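Local coordinates for nicotinate-nucleotide diphosphorylase (Carboxylating) (Streptococcus pyogenes GA06023, PDB 5HUO), which probably catalyses the conversion of quinolinate and phosphoribosyl diphosphate to nicotinate ribonucleotide, carbon dioxide and diphosphate, a step in NAD biosynthesis, at residues F135-T146 with F173-G183. Residues are numbered along the deposited sequence; the frame is centred on the assembly and turned at random.
Sequences FLQHLSGIASMT and FEKYAVRVGGG
Ala177 sets its CB between Leu139 and Ile142, 3.6 Å from Ile142 CG2 and against the carbonyl O of Leu139, and shows how a small residue lets two helices close on each other. The axes of helix segments 135-146 and 173-180 approach to 7.4 Å and cross at -42°, the two helices running in roughly the same direction. Where they are nearest, backbone meets backbone: Ala143 CA offers a CA-H...O contact to Ala177 O, and Gly181 CA returns one to Ala143 O at 3.4 Å. Gly181 has no side chain, and its CA lies 4.0 Å from Ala143 CA, the nearest backbone approach of the two segments.

Toward the start of the pair, the rings of Phe135 and Phe173 meet obliquely, their planes 40° apart, with Phe135 CE1 lying over the rim of one Phe173 face. Leu139 CD2 fills the next step, 3.7 Å from Phe173 CB. On the flank, His138, with CG anti to the backbone N (chi1 178°), swings its ring across to Glu174. Its NE2 donates to Glu174 OE2 over 2.7 Å, with the oxygen practically in the ring plane and using its anti lone pair. Thr167 also bonds to OE2, so two partners grip this oxygen and should steady the carboxylate. Ile142 CD1 packs against the aliphatic part of the same glutamate, 3.6 Å from Glu174 CG.

At the far end Thr146 divides its branches: OG1 bonds back to Ile142 O, above the carbonyl plane, while CG2 reaches Val178 O and Gly183 N, each at 3.5 Å. The shorter helix ends here in a Schellman motif, with Gly182 at positive phi. The arrangement is a buried, alanine-mediated helix crossing, closed at its end by Gly181 in the turn after the shorter helix, joining the long helix 122-153 to helix 171-180 near the middle of the two-domain quinolinate phosphoribosyltransferase fold.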
loop_
_atom_site.group_PDB
_atom_site.type_symbol
_atom_site.label_atom_id
_atom_site.label_comp_id
_atom_site.label_asym_id
_atom_site.label_seq_id
_atom_site.Cartn_x
_atom_site.Cartn_y
_atom_site.Cartn_z
ATOM N N PHE A 135 -17.748 13.527 4.675
ATOM C CA PHE A 135 -18.414 12.312 4.186
ATOM C C PHE A 135 -19.915 12.476 4.299
ATOM O O PHE A 135 -20.620 12.359 3.340
ATOM C CB PHE A 135 -17.954 11.061 4.912
ATOM C CG PHE A 135 -16.675 10.480 4.364
ATOM C CD1 PHE A 135 -16.678 9.723 3.246
ATOM C CD2 PHE A 135 -15.431 10.745 4.996
ATOM C CE1 PHE A 135 -15.503 9.241 2.722
ATOM C CE2 PHE A 135 -14.255 10.238 4.481
ATOM C CZ PHE A 135 -14.298 9.481 3.336
ATOM N N LEU A 136 -20.375 12.793 5.488
ATOM C CA LEU A 136 -21.819 12.884 5.777
ATOM C C LEU A 136 -22.547 13.884 4.904
ATOM O O LEU A 136 -23.614 13.617 4.373
ATOM C CB LEU A 136 -22.045 13.238 7.210
ATOM C CG LEU A 136 -23.509 13.133 7.661
ATOM C CD1 LEU A 136 -23.926 11.694 7.807
ATOM C CD2 LEU A 136 -23.708 13.880 8.968
ATOM N N GLN A 137 -21.940 15.031 4.700
ATOM C CA GLN A 137 -22.549 16.088 3.883
ATOM C C GLN A 137 -22.682 15.628 2.467
ATOM O O GLN A 137 -23.706 15.821 1.832
ATOM C CB GLN A 137 -21.758 17.360 3.958
ATOM C CG GLN A 137 -22.029 18.104 5.253
ATOM C CD GLN A 137 -21.258 19.365 5.377
ATOM O OE1 GLN A 137 -20.373 19.649 4.543
ATOM N NE2 GLN A 137 -21.493 20.103 6.439
ATOM N N HIS A 138 -21.647 15.000 1.975
ATOM C CA HIS A 138 -21.587 14.600 0.538
ATOM C C HIS A 138 -22.630 13.503 0.235
ATOM O O HIS A 138 -23.391 13.599 -0.744
ATOM C CB HIS A 138 -20.170 14.100 0.206
ATOM C CG HIS A 138 -19.982 13.630 -1.193
ATOM N ND1 HIS A 138 -19.889 14.489 -2.255
ATOM C CD2 HIS A 138 -19.834 12.387 -1.720
ATOM C CE1 HIS A 138 -19.706 13.807 -3.382
ATOM N NE2 HIS A 138 -19.674 12.522 -3.086
ATOM N N LEU A 139 -22.656 12.490 1.097
ATOM C CA LEU A 139 -23.517 11.378 0.883
ATOM C C LEU A 139 -24.987 11.807 1.111
ATOM O O LEU A 139 -25.898 11.353 0.392
ATOM C CB LEU A 139 -23.119 10.197 1.769
ATOM C CG LEU A 139 -21.719 9.677 1.495
ATOM C CD1 LEU A 139 -21.422 8.483 2.368
ATOM C CD2 LEU A 139 -21.533 9.234 0.087
ATOM N N SER A 140 -25.239 12.613 2.129
ATOM C CA SER A 140 -26.614 13.050 2.388
ATOM C C SER A 140 -27.148 13.935 1.248
ATOM O O SER A 140 -28.299 13.940 0.896
ATOM C CB SER A 140 -26.688 13.774 3.735
ATOM O OG SER A 140 -26.468 12.851 4.816
ATOM N N GLY A 141 -26.235 14.668 0.663
ATOM C CA GLY A 141 -26.514 15.497 -0.530
ATOM C C GLY A 141 -26.979 14.689 -1.702
ATOM O O GLY A 141 -27.983 15.023 -2.337
ATOM N N ILE A 142 -26.297 13.572 -1.931
ATOM C CA ILE A 142 -26.667 12.658 -3.015
ATOM C C ILE A 142 -27.997 11.985 -2.732
ATOM O O ILE A 142 -28.861 11.868 -3.616
ATOM C CB ILE A 142 -25.565 11.617 -3.251
ATOM C CG1 ILE A 142 -24.368 12.309 -3.909
ATOM C CG2 ILE A 142 -26.047 10.477 -4.136
ATOM C CD1 ILE A 142 -23.110 11.449 -3.934
ATOM N N ALA A 143 -28.151 11.510 -1.506
ATOM C CA ALA A 143 -29.411 10.800 -1.117
ATOM C C ALA A 143 -30.609 11.732 -1.290
ATOM O O ALA A 143 -31.612 11.378 -1.905
ATOM C CB ALA A 143 -29.331 10.293 0.279
ATOM N N SER A 144 -30.429 12.949 -0.806
ATOM C CA SER A 144 -31.434 14.011 -0.902
ATOM C C SER A 144 -31.832 14.240 -2.366
ATOM O O SER A 144 -33.018 14.294 -2.744
ATOM C CB SER A 144 -30.913 15.281 -0.295
ATOM O OG SER A 144 -30.763 15.180 1.123
ATOM N N MET A 145 -30.820 14.395 -3.196
ATOM C CA MET A 145 -31.068 14.697 -4.608
ATOM C C MET A 145 -31.781 13.531 -5.310
ATOM O O MET A 145 -32.692 13.751 -6.101
ATOM C CB MET A 145 -29.773 15.054 -5.328
ATOM C CG MET A 145 -30.018 15.665 -6.689
ATOM S SD MET A 145 -28.418 15.973 -7.414
ATOM C CE MET A 145 -28.884 16.540 -9.078
ATOM N N THR A 146 -31.320 12.321 -5.024
ATOM C CA THR A 146 -31.953 11.101 -5.549
ATOM C C THR A 146 -33.437 11.039 -5.144
ATOM O O THR A 146 -34.320 10.892 -5.980
ATOM C CB THR A 146 -31.244 9.853 -5.042
ATOM O OG1 THR A 146 -29.890 9.879 -5.483
ATOM C CG2 THR A 146 -31.924 8.598 -5.571
ATOM N N PHE A 173 -19.472 4.609 -2.276
ATOM C CA PHE A 173 -20.146 5.427 -1.250
ATOM C C PHE A 173 -21.298 6.152 -1.929
ATOM O O PHE A 173 -22.387 6.279 -1.379
ATOM C CB PHE A 173 -19.214 6.483 -0.610
ATOM C CG PHE A 173 -18.092 5.928 0.226
ATOM C CD1 PHE A 173 -16.942 5.486 -0.338
ATOM C CD2 PHE A 173 -18.159 5.916 1.577
ATOM C CE1 PHE A 173 -15.908 4.967 0.435
ATOM C CE2 PHE A 173 -17.145 5.378 2.344
ATOM C CZ PHE A 173 -16.016 4.893 1.773
ATOM N N GLU A 174 -21.052 6.631 -3.116
ATOM C CA GLU A 174 -22.062 7.355 -3.883
ATOM C C GLU A 174 -23.171 6.417 -4.317
ATOM O O GLU A 174 -24.327 6.735 -4.237
ATOM C CB GLU A 174 -21.422 8.076 -5.060
ATOM C CG GLU A 174 -20.425 9.127 -4.567
ATOM C CD GLU A 174 -19.829 9.977 -5.667
ATOM O OE1 GLU A 174 -19.803 9.554 -6.867
ATOM O OE2 GLU A 174 -19.369 11.097 -5.350
ATOM N N LYS A 175 -22.815 5.216 -4.710
ATOM C CA LYS A 175 -23.827 4.224 -5.114
ATOM C C LYS A 175 -24.729 3.979 -3.927
ATOM O O LYS A 175 -25.934 3.781 -4.080
ATOM C CB LYS A 175 -23.171 2.937 -5.590
ATOM C CG LYS A 175 -22.410 3.133 -6.906
ATOM C CD LYS A 175 -23.255 2.775 -8.129
ATOM C CE LYS A 175 -22.565 3.215 -9.409
ATOM N NZ LYS A 175 -23.299 2.789 -10.629
ATOM N N TYR A 176 -24.129 3.908 -2.743
ATOM C CA TYR A 176 -24.868 3.585 -1.538
ATOM C C TYR A 176 -25.887 4.712 -1.299
ATOM O O TYR A 176 -27.061 4.438 -1.028
ATOM C CB TYR A 176 -23.913 3.398 -0.331
ATOM C CG TYR A 176 -24.595 3.384 1.022
ATOM C CD1 TYR A 176 -25.381 2.302 1.427
ATOM C CD2 TYR A 176 -24.504 4.492 1.881
ATOM C CE1 TYR A 176 -26.046 2.313 2.650
ATOM C CE2 TYR A 176 -25.124 4.471 3.119
ATOM C CZ TYR A 176 -25.923 3.377 3.480
ATOM O OH TYR A 176 -26.598 3.395 4.656
ATOM N N ALA A 177 -25.416 5.952 -1.341
ATOM C CA ALA A 177 -26.262 7.118 -1.107
ATOM C C ALA A 177 -27.461 7.197 -2.042
ATOM O O ALA A 177 -28.564 7.570 -1.631
ATOM C CB ALA A 177 -25.457 8.385 -1.288
ATOM N N VAL A 178 -27.245 6.862 -3.290
ATOM C CA VAL A 178 -28.347 6.728 -4.217
ATOM C C VAL A 178 -29.401 5.677 -3.739
ATOM O O VAL A 178 -30.590 5.897 -3.860
ATOM C CB VAL A 178 -27.846 6.334 -5.615
ATOM C CG1 VAL A 178 -29.016 5.957 -6.538
ATOM C CG2 VAL A 178 -27.024 7.465 -6.209
ATOM N N ARG A 179 -28.977 4.520 -3.259
ATOM C CA ARG A 179 -29.944 3.509 -2.778
ATOM C C ARG A 179 -30.690 4.063 -1.602
ATOM O O ARG A 179 -31.889 3.956 -1.502
ATOM C CB ARG A 179 -29.282 2.228 -2.327
ATOM C CG ARG A 179 -28.689 1.467 -3.471
ATOM C CD ARG A 179 -29.759 0.665 -4.218
ATOM N NE ARG A 179 -30.113 -0.594 -3.555
ATOM C CZ ARG A 179 -31.195 -1.303 -3.855
ATOM N NH1 ARG A 179 -32.018 -0.929 -4.811
ATOM N NH2 ARG A 179 -31.488 -2.399 -3.170
ATOM N N VAL A 180 -29.966 4.742 -0.733
ATOM C CA VAL A 180 -30.553 5.341 0.465
ATOM C C VAL A 180 -31.652 6.325 0.094
ATOM O O VAL A 180 -32.642 6.430 0.746
ATOM C CB VAL A 180 -29.444 5.992 1.339
ATOM C CG1 VAL A 180 -30.056 6.730 2.529
ATOM C CG2 VAL A 180 -28.457 4.949 1.830
ATOM N N GLY A 181 -31.451 7.064 -0.964
ATOM C CA GLY A 181 -32.392 8.107 -1.369
ATOM C C GLY A 181 -33.556 7.558 -2.131
ATOM O O GLY A 181 -34.379 8.336 -2.704
ATOM N N GLY A 182 -33.591 6.237 -2.249
ATOM C CA GLY A 182 -34.664 5.544 -3.012
ATOM C C GLY A 182 -34.393 5.205 -4.430
ATOM O O GLY A 182 -35.292 4.820 -5.186
ATOM N N GLY A 183 -33.169 5.408 -4.815
ATOM C CA GLY A 183 -32.730 5.127 -6.173
ATOM C C GLY A 183 -32.218 3.713 -6.241
ATOM O O GLY A 183 -32.227 2.947 -5.267
#